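Local coordinates for protein dihydropyrimidinase (Brevibacillus agri, PDB 3SFW) that catalyses, as a zinc-dependent amidohydrolase, the reversible hydrolytic ring opening of dihydropyrimidines such as 5,6-dihydrouracil, at residues Q234-V240 against N258-C264; G54-H58 against V372-M378; F280-V286 against F321-E326; P205-Y210 against I272-E276; L22-E26 against L431-A435. All coordinates share one frame. Residue numbers count along the deposited sequence, not the author numbering.

Contact 1. Residues Q234-V240 against N258-C264. With ZN (zinc ion), chain D.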
# COMPACT_ATOMS: atom_id res chain seq x y z
N GLN A 234 -12.97 4.90 18.38
CA GLN A 234 -11.55 4.63 18.67
C GLN A 234 -11.38 3.16 19.02
O GLN A 234 -12.21 2.59 19.73
CB GLN A 234 -11.03 5.52 19.81
CG GLN A 234 -11.99 5.62 21.05
CD GLN A 234 -12.91 6.87 20.96
OE1 GLN A 234 -12.66 7.80 20.19
NE2 GLN A 234 -14.00 6.86 21.73
N LEU A 235 -10.32 2.52 18.48
CA LEU A 235 -10.20 1.07 18.51
C LEU A 235 -8.85 0.72 19.08
O LEU A 235 -7.85 1.39 18.78
CB LEU A 235 -10.25 0.51 17.06
CG LEU A 235 -10.10 -1.04 16.96
CD1 LEU A 235 -11.45 -1.70 17.45
CD2 LEU A 235 -9.89 -1.41 15.49
N TYR A 236 -8.81 -0.32 19.90
CA TYR A 236 -7.56 -0.85 20.43
C TYR A 236 -7.51 -2.35 20.13
O TYR A 236 -8.33 -3.10 20.56
CB TYR A 236 -7.51 -0.58 21.93
CG TYR A 236 -6.28 -1.10 22.66
CD1 TYR A 236 -6.18 -2.44 23.04
CD2 TYR A 236 -5.32 -0.19 23.15
CE1 TYR A 236 -5.11 -2.90 23.84
CE2 TYR A 236 -4.23 -0.62 23.91
CZ TYR A 236 -4.12 -1.97 24.24
OH TYR A 236 -3.14 -2.37 25.13
N VAL A 237 -6.59 -2.74 19.27
CA VAL A 237 -6.48 -4.12 18.85
C VAL A 237 -5.56 -4.84 19.83
O VAL A 237 -4.35 -4.54 19.90
CB VAL A 237 -5.88 -4.25 17.42
CG1 VAL A 237 -5.93 -5.76 16.97
CG2 VAL A 237 -6.66 -3.33 16.42
N VAL A 238 -6.09 -5.83 20.57
CA VAL A 238 -5.25 -6.49 21.60
C VAL A 238 -4.41 -7.57 20.90
O VAL A 238 -4.71 -7.97 19.77
CB VAL A 238 -6.07 -7.18 22.75
CG1 VAL A 238 -7.05 -6.17 23.41
CG2 VAL A 238 -6.89 -8.37 22.19
N HIS A 239 -3.32 -7.96 21.55
CA HIS A 239 -2.41 -9.01 21.05
C HIS A 239 -2.31 -9.06 19.52
O HIS A 239 -2.62 -10.08 18.92
CB HIS A 239 -2.71 -10.43 21.65
CG HIS A 239 -4.16 -10.88 21.58
ND1 HIS A 239 -4.91 -10.83 20.42
CD2 HIS A 239 -4.93 -11.52 22.50
CE1 HIS A 239 -6.11 -11.36 20.66
NE2 HIS A 239 -6.13 -11.80 21.91
N VAL A 240 -1.72 -8.02 18.93
CA VAL A 240 -1.35 -8.06 17.49
C VAL A 240 -0.13 -9.03 17.35
O VAL A 240 0.87 -8.87 18.07
CB VAL A 240 -0.99 -6.63 16.98
CG1 VAL A 240 -0.47 -6.67 15.51
CG2 VAL A 240 -2.21 -5.73 17.07
N ASN A 258 -8.34 6.67 14.55
CA ASN A 258 -7.92 6.50 15.96
C ASN A 258 -7.87 5.02 16.32
O ASN A 258 -8.79 4.46 16.93
CB ASN A 258 -8.84 7.34 16.86
CG ASN A 258 -8.72 8.84 16.51
OD1 ASN A 258 -7.60 9.32 16.30
ND2 ASN A 258 -9.84 9.46 16.19
N VAL A 259 -6.85 4.37 15.76
CA VAL A 259 -6.65 2.94 15.88
C VAL A 259 -5.31 2.74 16.58
O VAL A 259 -4.27 3.26 16.12
CB VAL A 259 -6.62 2.26 14.49
CG1 VAL A 259 -6.21 0.74 14.62
CG2 VAL A 259 -8.02 2.43 13.80
N TYR A 260 -5.35 1.97 17.67
CA TYR A 260 -4.16 1.67 18.49
C TYR A 260 -3.96 0.19 18.54
O TYR A 260 -4.90 -0.56 18.33
CB TYR A 260 -4.39 2.16 19.95
CG TYR A 260 -4.79 3.61 19.95
CD1 TYR A 260 -6.13 3.98 20.02
CD2 TYR A 260 -3.85 4.61 19.70
CE1 TYR A 260 -6.54 5.30 19.91
CE2 TYR A 260 -4.25 5.95 19.64
CZ TYR A 260 -5.61 6.27 19.76
OH TYR A 260 -6.03 7.59 19.70
N GLY A 261 -2.71 -0.24 18.79
CA GLY A 261 -2.40 -1.68 18.86
C GLY A 261 -1.48 -2.05 20.01
O GLY A 261 -0.58 -1.29 20.40
N GLU A 262 -1.71 -3.26 20.52
CA GLU A 262 -0.96 -3.84 21.61
C GLU A 262 -0.23 -5.07 21.06
O GLU A 262 -0.79 -5.79 20.23
CB GLU A 262 -1.98 -4.36 22.62
CG GLU A 262 -1.43 -5.07 23.85
CD GLU A 262 -2.61 -5.69 24.62
OE1 GLU A 262 -2.99 -6.86 24.31
OE2 GLU A 262 -3.19 -4.97 25.47
N THR A 263 0.97 -5.38 21.58
CA THR A 263 1.47 -6.76 21.38
C THR A 263 1.90 -7.33 22.74
O THR A 263 1.62 -6.71 23.78
CB THR A 263 2.52 -6.86 20.27
OG1 THR A 263 2.73 -8.25 19.92
CG2 THR A 263 3.83 -6.17 20.72
N CYS A 264 2.45 -8.55 22.74
CA CYS A 264 2.67 -9.28 23.98
C CYS A 264 4.03 -9.94 23.88
O CYS A 264 4.47 -10.27 22.75
CB CYS A 264 1.61 -10.37 24.16
SG CYS A 264 -0.13 -9.79 24.05
ZN ZN D . -7.70 -12.64 23.18
O HOH W 1 -12.38 8.89 17.59
O HOH W 2 -8.93 -13.86 24.38
O HOH W 3 -6.79 -14.69 23.28
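Two parallel strands lie flush here, 4.5 Å apart at their axes, and the relief is on their two faces. On one face Leu235 and Val259 stand side by side (Leu235 CD2 to Val259 CG1, 4.3 Å) with Val237 next to them, and helix 214-230 packs onto Leu235 and Val259. Gly261 leaves a hollow in that row, and Val240 reaches toward it, its CG2 4.4 Å from Gly261 CA. On the other face the Tyr236 ring rests against Tyr260, CD2 to CB 4.1 Å. This is a right-handed beta-alpha-beta unit of the amidohydrolase TIM barrel, with helix 243-254 as the crossover. Between the strands, Leu235 N to Asn258 O (2.9 Å) and Glu262 N to Val237 O (3.0 Å) are among the backbone hydrogen bonds. Where strand 234-237 gives way to loop, Glu262, still on its own strand, fills the gap: its OE2 accepts from Tyr236 OH at 2.6 Å and its OE1 from His239 N at 3.0 Å. The turned-out His239 binds zinc through NE2 at 2.2 Å, with His183 as a fellow ligand.

Contact 2. Residues G54-H58 against V372-M378. With ZN (zinc ion), chain F.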
# COMPACT_ATOMS: atom_id res chain seq x y z
N GLY A 54 5.17 -0.88 35.85
CA GLY A 54 4.47 -1.35 34.65
C GLY A 54 2.96 -1.38 34.87
O GLY A 54 2.50 -1.59 35.96
N ILE A 55 2.18 -1.11 33.81
CA ILE A 55 0.71 -1.25 33.89
C ILE A 55 0.36 -2.24 32.82
O ILE A 55 0.72 -2.04 31.65
CB ILE A 55 0.00 0.09 33.59
CG1 ILE A 55 0.46 1.16 34.60
CG2 ILE A 55 -1.55 -0.11 33.62
CD1 ILE A 55 -0.07 2.56 34.25
N ASP A 56 -0.16 -3.40 33.22
CA ASP A 56 -0.49 -4.45 32.28
C ASP A 56 -1.96 -4.39 31.93
O ASP A 56 -2.79 -4.65 32.79
CB ASP A 56 -0.20 -5.83 32.91
CG ASP A 56 -0.30 -6.98 31.90
OD1 ASP A 56 -0.89 -6.83 30.81
OD2 ASP A 56 0.22 -8.08 32.21
N PRO A 57 -2.30 -3.93 30.72
CA PRO A 57 -3.70 -3.74 30.39
C PRO A 57 -4.40 -5.04 29.96
O PRO A 57 -5.50 -4.97 29.39
CB PRO A 57 -3.65 -2.82 29.17
CG PRO A 57 -2.32 -3.19 28.46
CD PRO A 57 -1.39 -3.42 29.67
N HIS A 58 -3.74 -6.18 30.11
CA HIS A 58 -4.29 -7.39 29.50
C HIS A 58 -4.13 -8.62 30.39
O HIS A 58 -3.19 -9.40 30.23
CB HIS A 58 -3.70 -7.61 28.10
CG HIS A 58 -4.46 -8.59 27.26
ND1 HIS A 58 -4.51 -8.52 25.88
CD2 HIS A 58 -5.28 -9.63 27.61
CE1 HIS A 58 -5.29 -9.48 25.42
NE2 HIS A 58 -5.77 -10.16 26.45
N VAL A 372 0.06 3.11 28.21
CA VAL A 372 -1.03 2.26 28.70
C VAL A 372 -1.93 3.10 29.64
O VAL A 372 -3.14 3.12 29.47
CB VAL A 372 -0.47 1.10 29.56
CG1 VAL A 372 -1.64 0.26 30.14
CG2 VAL A 372 0.49 0.18 28.72
N ALA A 373 -1.33 3.89 30.55
CA ALA A 373 -2.18 4.73 31.43
C ALA A 373 -3.01 5.72 30.61
O ALA A 373 -4.17 5.98 30.90
CB ALA A 373 -1.29 5.52 32.46
N LYS A 374 -2.39 6.29 29.59
CA LYS A 374 -3.05 7.30 28.80
C LYS A 374 -4.25 6.73 27.97
O LYS A 374 -5.36 7.27 27.98
CB LYS A 374 -2.01 7.95 27.88
CG LYS A 374 -1.09 8.92 28.68
CD LYS A 374 0.08 9.35 27.84
CE LYS A 374 0.84 10.49 28.58
NZ LYS A 374 1.88 10.94 27.61
N LEU A 375 -4.05 5.57 27.35
CA LEU A 375 -5.10 4.98 26.52
C LEU A 375 -6.23 4.46 27.40
O LEU A 375 -7.35 4.35 26.94
CB LEU A 375 -4.55 3.82 25.68
CG LEU A 375 -3.70 4.33 24.50
CD1 LEU A 375 -2.96 3.15 23.76
CD2 LEU A 375 -4.62 5.11 23.54
N PHE A 376 -5.90 4.06 28.64
CA PHE A 376 -6.90 3.44 29.54
C PHE A 376 -7.37 4.36 30.67
O PHE A 376 -8.09 3.93 31.57
CB PHE A 376 -6.35 2.10 30.06
CG PHE A 376 -6.34 1.05 28.97
CD1 PHE A 376 -7.55 0.54 28.50
CD2 PHE A 376 -5.16 0.71 28.31
CE1 PHE A 376 -7.58 -0.37 27.42
CE2 PHE A 376 -5.17 -0.25 27.28
CZ PHE A 376 -6.38 -0.73 26.77
N GLY A 377 -7.06 5.64 30.56
CA GLY A 377 -7.76 6.65 31.44
C GLY A 377 -7.26 6.61 32.88
O GLY A 377 -8.02 6.84 33.84
N MET A 378 -5.96 6.31 33.05
CA MET A 378 -5.36 6.18 34.40
C MET A 378 -4.25 7.21 34.55
O MET A 378 -3.53 7.16 35.50
CB MET A 378 -4.72 4.76 34.57
CG MET A 378 -5.76 3.60 34.52
SD MET A 378 -5.01 1.96 34.11
CE MET A 378 -4.26 1.58 35.67
ZN ZN F . -6.89 -11.99 26.45
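Ile55 lies across the start of the 372-378 segment: its CG2 is 3.5 Å from Val372 CG1, and its CD1 is 3.7 Å from Ala373 CB. Met378 closes over the same side chain, with its CE 3.8 Å from Ile55 CG2, so a single isoleucine is held by both ends of the segment. Two residues on, Pro57 also faces the helix. Its CD meets Val372 CG1 at 3.7 Å and its CB meets Phe376 CE2 at 3.5 Å, which leaves Val372 touching both strand residues. The strand belongs to 49-59 of the amidohydrolase TIM barrel, and the helix is the end of 361-376, crossing it at 46° with the segment axes 9.2 Å apart. Gly377 then ends the helix in a Schellman motif, its positive phi turning the chain so that Met378 N bonds back to Ala373 O at 2.8 Å and the Met378 side chain points at the strand. Asp56 and His58 take no part in this apolar seam. Asp56 OD1 accepts from His58 N at 3.0 Å in an Asx turn, and His58 NE2 binds a zinc ion at 2.1 Å, in a site completed by His60, Asp315 and the carboxylated Lys150.

Contact 3. Residues F280-V286 against F321-E326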
# COMPACT_ATOMS: atom_id res chain seq x y z
N PHE A 280 3.48 -33.86 24.22
CA PHE A 280 2.43 -32.89 24.60
C PHE A 280 2.98 -31.56 25.06
O PHE A 280 2.17 -30.66 25.44
CB PHE A 280 1.51 -33.48 25.68
CG PHE A 280 0.15 -32.80 25.78
CD1 PHE A 280 -0.66 -32.67 24.67
CD2 PHE A 280 -0.25 -32.21 26.98
CE1 PHE A 280 -1.94 -32.03 24.76
CE2 PHE A 280 -1.53 -31.54 27.08
CZ PHE A 280 -2.35 -31.46 25.95
N GLU A 281 4.31 -31.38 25.05
CA GLU A 281 4.91 -30.13 25.60
C GLU A 281 4.42 -28.90 24.85
O GLU A 281 4.33 -27.80 25.43
CB GLU A 281 6.45 -30.15 25.58
CG GLU A 281 7.07 -31.04 26.62
CD GLU A 281 7.15 -30.41 28.02
OE1 GLU A 281 7.69 -29.30 28.18
OE2 GLU A 281 6.82 -31.13 28.98
N GLY A 282 4.05 -29.12 23.59
CA GLY A 282 3.50 -28.07 22.73
C GLY A 282 2.27 -27.39 23.36
O GLY A 282 2.00 -26.22 23.06
N ALA A 283 1.52 -28.13 24.18
CA ALA A 283 0.27 -27.59 24.80
C ALA A 283 0.59 -26.42 25.74
O ALA A 283 -0.27 -25.55 25.97
CB ALA A 283 -0.50 -28.66 25.54
N LYS A 284 1.80 -26.40 26.27
CA LYS A 284 2.26 -25.24 27.08
C LYS A 284 2.18 -23.91 26.31
O LYS A 284 2.10 -22.83 26.94
CB LYS A 284 3.69 -25.45 27.51
CG LYS A 284 3.84 -26.55 28.58
CD LYS A 284 5.32 -26.75 28.94
CE LYS A 284 5.48 -27.64 30.16
NZ LYS A 284 6.93 -27.92 30.49
N TYR A 285 2.26 -23.99 24.98
CA TYR A 285 2.35 -22.77 24.14
C TYR A 285 1.06 -22.51 23.39
O TYR A 285 1.04 -21.70 22.44
CB TYR A 285 3.52 -22.90 23.13
CG TYR A 285 4.83 -23.00 23.85
CD1 TYR A 285 5.52 -21.85 24.23
CD2 TYR A 285 5.32 -24.26 24.31
CE1 TYR A 285 6.68 -21.91 25.00
CE2 TYR A 285 6.51 -24.33 25.05
CZ TYR A 285 7.17 -23.14 25.41
OH TYR A 285 8.32 -23.15 26.19
N VAL A 286 -0.02 -23.19 23.79
CA VAL A 286 -1.32 -23.01 23.12
C VAL A 286 -2.07 -21.81 23.76
O VAL A 286 -2.30 -21.79 24.95
CB VAL A 286 -2.19 -24.30 23.26
CG1 VAL A 286 -3.69 -24.01 22.94
CG2 VAL A 286 -1.62 -25.37 22.31
N PHE A 321 0.16 -27.13 33.20
CA PHE A 321 0.40 -28.16 32.22
C PHE A 321 -0.25 -29.47 32.69
O PHE A 321 -0.98 -30.11 31.94
CB PHE A 321 1.89 -28.39 32.09
CG PHE A 321 2.25 -29.39 31.01
CD1 PHE A 321 1.73 -29.27 29.73
CD2 PHE A 321 3.09 -30.46 31.29
CE1 PHE A 321 2.07 -30.17 28.72
CE2 PHE A 321 3.44 -31.36 30.27
CZ PHE A 321 2.93 -31.21 29.00
N SER A 322 0.01 -29.82 33.94
CA SER A 322 -0.63 -31.01 34.51
C SER A 322 -2.10 -30.73 34.83
O SER A 322 -2.46 -29.70 35.48
CB SER A 322 0.12 -31.49 35.76
OG SER A 322 -0.61 -32.51 36.41
N GLY A 323 -2.97 -31.62 34.38
CA GLY A 323 -4.38 -31.49 34.71
C GLY A 323 -5.11 -30.58 33.74
O GLY A 323 -6.03 -31.02 33.03
N GLN A 324 -4.71 -29.29 33.69
CA GLN A 324 -5.51 -28.33 32.99
C GLN A 324 -5.19 -28.36 31.50
O GLN A 324 -6.07 -28.58 30.69
CB GLN A 324 -5.30 -26.91 33.57
CG GLN A 324 -5.93 -26.79 34.96
CD GLN A 324 -5.81 -25.40 35.50
OE1 GLN A 324 -4.70 -24.92 35.78
NE2 GLN A 324 -6.95 -24.73 35.67
N LYS A 325 -3.92 -28.17 31.12
CA LYS A 325 -3.63 -28.24 29.70
C LYS A 325 -3.99 -29.66 29.18
O LYS A 325 -4.40 -29.81 28.03
CB LYS A 325 -2.15 -27.94 29.37
CG LYS A 325 -1.72 -26.43 29.54
CD LYS A 325 -2.33 -25.52 28.46
CE LYS A 325 -1.89 -24.02 28.65
NZ LYS A 325 -2.44 -23.21 27.52
N GLU A 326 -3.85 -30.65 30.06
CA GLU A 326 -4.15 -32.06 29.71
C GLU A 326 -5.62 -32.34 29.39
O GLU A 326 -5.94 -33.35 28.76
CB GLU A 326 -3.68 -33.00 30.84
CG GLU A 326 -2.17 -32.97 31.08
CD GLU A 326 -1.75 -34.08 32.05
OE1 GLU A 326 -2.05 -33.96 33.28
OE2 GLU A 326 -1.26 -35.12 31.56
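Aromatic contacts dominate. The rings of Phe280 and Phe321 are nearly parallel, at 26°, but slid so far apart that they barely overlap: the centroids are 5.8 Å apart, although Phe280 CD2 comes within 3.5 Å of Phe321 CE1. Over a face of the Phe321 ring runs the extended side chain of Lys284. Its CE makes a CH-pi contact 3.9 Å from the ring centroid, and its NZ, 5.0 Å from that centroid, adds a cation-pi interaction. The same ammonium group is held in place by a salt bridge within its own segment, Lys284 NZ to Glu281 OE1 at 2.8 Å, made possible by the single 3-10 turn between them.

Apolar packing fills in behind: Ala283 CB sits 4.4 Å from Phe321 CE1 at the ring edge and 4.2 Å from Lys325 CB.

Among the polar contacts, the Lys325 chain slips under the turn, CD 3.2 Å from Ala283 O. Its NZ ends 2.9 Å from Val286 O and hydrogen-bonds to the carbonyls of Gly338 and Pro336. On the 321-326 side, Glu326 OE1 accepts from Gly323 N at 2.7 Å within the irregular turn. Asp414 receives the Phe321 and Ser322 amides, and Tyr415 bonds to Lys284 O.

Both pieces belong to loop excursions of the barrel: 280-286 lies between helices 265-269 and 295-305, and 321-325 follows strand 311-312.

Contact 4. Residues P205-Y210 against I272-E276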
# COMPACT_ATOMS: atom_id res chain seq x y z
N PRO A 205 -1.15 -30.53 19.46
CA PRO A 205 -1.08 -29.07 19.76
C PRO A 205 -0.72 -28.20 18.56
O PRO A 205 -1.22 -27.08 18.45
CB PRO A 205 -0.00 -29.00 20.84
CG PRO A 205 -0.26 -30.33 21.64
CD PRO A 205 -0.46 -31.34 20.49
N ILE A 206 0.18 -28.66 17.67
CA ILE A 206 0.56 -27.81 16.52
C ILE A 206 -0.63 -27.40 15.66
O ILE A 206 -0.64 -26.32 15.10
CB ILE A 206 1.68 -28.48 15.64
CG1 ILE A 206 2.17 -27.55 14.54
CG2 ILE A 206 1.18 -29.80 15.05
CD1 ILE A 206 2.80 -26.27 15.06
N TYR A 207 -1.69 -28.22 15.61
CA TYR A 207 -2.85 -27.84 14.77
C TYR A 207 -3.64 -26.68 15.38
O TYR A 207 -4.41 -26.06 14.67
CB TYR A 207 -3.78 -29.03 14.46
CG TYR A 207 -3.05 -30.04 13.61
CD1 TYR A 207 -2.31 -31.04 14.22
CD2 TYR A 207 -2.88 -29.83 12.25
CE1 TYR A 207 -1.54 -31.93 13.48
CE2 TYR A 207 -2.08 -30.71 11.47
CZ TYR A 207 -1.40 -31.74 12.11
OH TYR A 207 -0.58 -32.62 11.41
N HIS A 208 -3.35 -26.34 16.63
CA HIS A 208 -3.91 -25.08 17.19
C HIS A 208 -3.43 -23.88 16.37
O HIS A 208 -4.20 -22.92 16.14
CB HIS A 208 -3.57 -24.91 18.69
CG HIS A 208 -4.02 -23.60 19.22
ND1 HIS A 208 -5.33 -23.35 19.56
CD2 HIS A 208 -3.35 -22.43 19.38
CE1 HIS A 208 -5.45 -22.08 19.94
NE2 HIS A 208 -4.25 -21.52 19.87
N ALA A 209 -2.18 -23.92 15.90
CA ALA A 209 -1.71 -22.82 15.09
C ALA A 209 -2.22 -22.93 13.66
O ALA A 209 -2.63 -21.95 13.05
CB ALA A 209 -0.20 -22.73 15.12
N TYR A 210 -2.11 -24.14 13.08
CA TYR A 210 -2.44 -24.30 11.68
C TYR A 210 -3.88 -23.96 11.36
O TYR A 210 -4.18 -23.62 10.22
CB TYR A 210 -2.14 -25.71 11.21
CG TYR A 210 -0.68 -26.08 11.25
CD1 TYR A 210 -0.28 -27.42 11.24
CD2 TYR A 210 0.32 -25.10 11.24
CE1 TYR A 210 1.08 -27.78 11.23
CE2 TYR A 210 1.68 -25.45 11.26
CZ TYR A 210 2.05 -26.80 11.20
OH TYR A 210 3.40 -27.17 11.25
N ILE A 272 6.15 -20.26 16.21
CA ILE A 272 5.20 -21.33 16.01
C ILE A 272 5.89 -22.68 16.25
O ILE A 272 5.24 -23.64 16.62
CB ILE A 272 4.66 -21.27 14.56
CG1 ILE A 272 3.51 -22.27 14.34
CG2 ILE A 272 5.81 -21.44 13.50
CD1 ILE A 272 2.88 -22.16 12.94
N THR A 273 7.21 -22.75 16.08
CA THR A 273 7.89 -24.04 16.33
C THR A 273 7.76 -24.57 17.78
O THR A 273 7.93 -25.78 18.03
CB THR A 273 9.40 -24.06 15.90
OG1 THR A 273 10.15 -23.10 16.66
CG2 THR A 273 9.55 -23.81 14.39
N ALA A 274 7.48 -23.69 18.74
CA ALA A 274 7.37 -24.15 20.14
C ALA A 274 6.19 -25.15 20.28
O ALA A 274 6.16 -25.95 21.21
CB ALA A 274 7.15 -22.95 21.10
N LEU A 275 5.20 -25.03 19.39
CA LEU A 275 4.01 -25.86 19.52
C LEU A 275 4.31 -27.28 19.07
O LEU A 275 3.44 -28.16 19.21
CB LEU A 275 2.84 -25.31 18.69
CG LEU A 275 2.15 -24.23 19.55
CD1 LEU A 275 2.57 -22.88 19.02
CD2 LEU A 275 0.65 -24.35 19.55
N GLU A 276 5.45 -27.46 18.41
CA GLU A 276 5.84 -28.79 17.89
C GLU A 276 6.54 -29.62 18.94
O GLU A 276 6.87 -30.80 18.68
CB GLU A 276 6.75 -28.67 16.66
CG GLU A 276 6.18 -27.98 15.45
CD GLU A 276 7.31 -27.58 14.47
OE1 GLU A 276 8.41 -28.18 14.52
OE2 GLU A 276 7.12 -26.67 13.66
O HOH W 4 2.34 -30.53 18.47
O HOH W 5 5.29 -25.34 12.26
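Pro205 leads off with its carbonyl, O lying 3.5 Å from Leu275 CD2. Ile206 does most of the work that follows. Its CD1 sits between the two ends of the 3-10 turn, 4.1 Å from Ile272 CG1, 3.8 Å from Leu275 CB and 3.8 Å from Glu276 CG. Its backbone faces the same turn, and a water joins them, accepting from Ile206 N at 3.0 Å and donating to Leu275 O at 2.7 Å. At His208 the contact is lighter, CB to Leu275 CD2 at 4.3 Å; the imidazole is turned to another partner, NE2 bonding to Trp287 O. One residue further, the Ala209 methyl meets Ile272, Ala209 CB to Ile272 CD1 at 3.8 Å. Tyr210 then closes the outer side: its CE2 is 3.9 Å from Ile272 CD1, and a second water links Tyr210 OH (2.8 Å) with Glu276 OE2 (2.7 Å). Leucine and isoleucine thus make a greasy middle, with two bridging waters beside it. Helix 206-210 comes, in sequence, between strands 180-182 and 234-237, and the 3-10 segment 272-276 comes after strand 258-263, so this is loop-to-loop packing of excursions from the TIM barrel, with the His208 side chain about 10 Å from a zinc ion.

Contact 5. Residues L22-E26 against L431-A435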
# COMPACT_ATOMS: atom_id res chain seq x y z
N LEU A 22 11.22 12.10 46.48
CA LEU A 22 10.60 12.14 47.80
C LEU A 22 9.13 11.78 47.74
O LEU A 22 8.35 12.39 46.98
CB LEU A 22 10.76 13.55 48.42
CG LEU A 22 10.13 13.72 49.82
CD1 LEU A 22 10.87 12.75 50.76
CD2 LEU A 22 10.38 15.20 50.25
N ILE A 23 8.77 10.74 48.50
CA ILE A 23 7.39 10.28 48.60
C ILE A 23 6.84 10.70 49.95
O ILE A 23 7.55 10.64 50.94
CB ILE A 23 7.36 8.73 48.53
CG1 ILE A 23 7.85 8.25 47.15
CG2 ILE A 23 5.92 8.19 48.76
CD1 ILE A 23 8.21 6.75 47.12
N ASP A 24 5.60 11.18 49.99
CA ASP A 24 4.94 11.49 51.28
C ASP A 24 3.57 10.83 51.22
O ASP A 24 2.77 11.14 50.36
CB ASP A 24 4.80 13.01 51.48
CG ASP A 24 4.31 13.39 52.90
OD1 ASP A 24 4.04 12.50 53.72
OD2 ASP A 24 4.25 14.58 53.20
N GLY A 25 3.39 9.78 52.01
CA GLY A 25 2.12 9.09 51.93
C GLY A 25 2.06 8.26 50.63
O GLY A 25 2.96 7.47 50.37
N GLU A 26 1.03 8.48 49.81
CA GLU A 26 0.80 7.62 48.63
C GLU A 26 1.41 8.20 47.35
O GLU A 26 1.36 7.56 46.30
CB GLU A 26 -0.69 7.43 48.42
CG GLU A 26 -1.41 6.73 49.60
CD GLU A 26 -2.73 6.12 49.17
OE1 GLU A 26 -3.47 6.76 48.43
OE2 GLU A 26 -2.97 4.97 49.52
N LEU A 431 7.28 -0.38 44.77
CA LEU A 431 6.33 0.38 45.61
C LEU A 431 5.02 0.55 44.88
O LEU A 431 5.01 0.81 43.64
CB LEU A 431 6.90 1.77 45.89
CG LEU A 431 8.20 1.71 46.72
CD1 LEU A 431 9.29 2.54 46.05
CD2 LEU A 431 7.95 2.24 48.17
N SER A 432 3.93 0.47 45.64
CA SER A 432 2.56 0.75 45.14
C SER A 432 1.92 1.80 46.07
O SER A 432 1.80 1.56 47.26
CB SER A 432 1.74 -0.54 45.11
OG SER A 432 0.36 -0.26 44.90
N ARG A 433 1.60 2.98 45.54
CA ARG A 433 1.09 4.08 46.39
C ARG A 433 1.98 4.31 47.63
O ARG A 433 1.49 4.47 48.74
CB ARG A 433 -0.40 3.86 46.73
CG ARG A 433 -1.34 4.29 45.56
CD ARG A 433 -2.87 4.04 45.79
NE ARG A 433 -3.19 2.62 45.88
CZ ARG A 433 -3.15 1.88 46.99
NH1 ARG A 433 -3.14 2.43 48.20
NH2 ARG A 433 -3.31 0.55 46.89
N GLY A 434 3.29 4.29 47.41
CA GLY A 434 4.27 4.67 48.43
C GLY A 434 4.57 3.56 49.45
O GLY A 434 5.41 3.75 50.33
N ALA A 435 3.87 2.44 49.37
CA ALA A 435 4.18 1.30 50.26
C ALA A 435 4.89 0.22 49.48
O ALA A 435 4.48 -0.14 48.38
CB ALA A 435 2.88 0.73 50.93
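Each segment leaves a strand and turns, and the two bends meet. Gly25, at positive phi, swings the chain off strand 20-24, while Ser432 to Ala435 form a type I' turn that closes the hairpin of strands 422-432 and 435-439. The backbones come closest at Glu26 and Arg433, 4.2 Å between CA atoms, where two CA-H...O contacts run in opposite senses: Glu26 CA to Arg433 O at 3.2 Å and Arg433 CA to Glu26 O at 3.5 Å. Gly434 fits tightly here, its CA 3.6 Å from Gly25 O and 3.9 Å from Ile23 CG2; a side chain would clash with that carbonyl. Below, Ile23 CD1 just touches Leu431 CD1 at 4.5 Å. Outside, Glu26 OE2 takes a hydrogen bond from Arg433 NH1 at 2.9 Å, as part of a salt bridge. Both charges have further partners, Arg451 for Glu26, and Asp119 and the Ala449 carbonyl for Arg433, which implies a shared ionic cluster tying the N-terminal sheet to the hairpin.

Overall arrangement
Contacts 1 and 2 form the metal-centre core, 12 Å apart by centres and touching: Glu262 OE1 lies 2.7 Å from His58 ND1, a probable hydrogen bond, and Tyr236 packs on Phe376. Both are barrel contacts, and each supplies a zinc-binding histidine. Contacts 3 and 4, also 12 Å apart by centres, touch through Val286 and Leu275 and sit to one side, in loops following barrel strands, 24 to 31 Å from the core pair between centres. Contact 5 lies across the chain's centre from contact 4, 45 Å away between centres, and shares a sheet with contact 2. In sequence, contact 5 encloses contact 2, which encloses contacts 4, 1 and 3, so segments near the two ends of the chain meet to one side of the barrel.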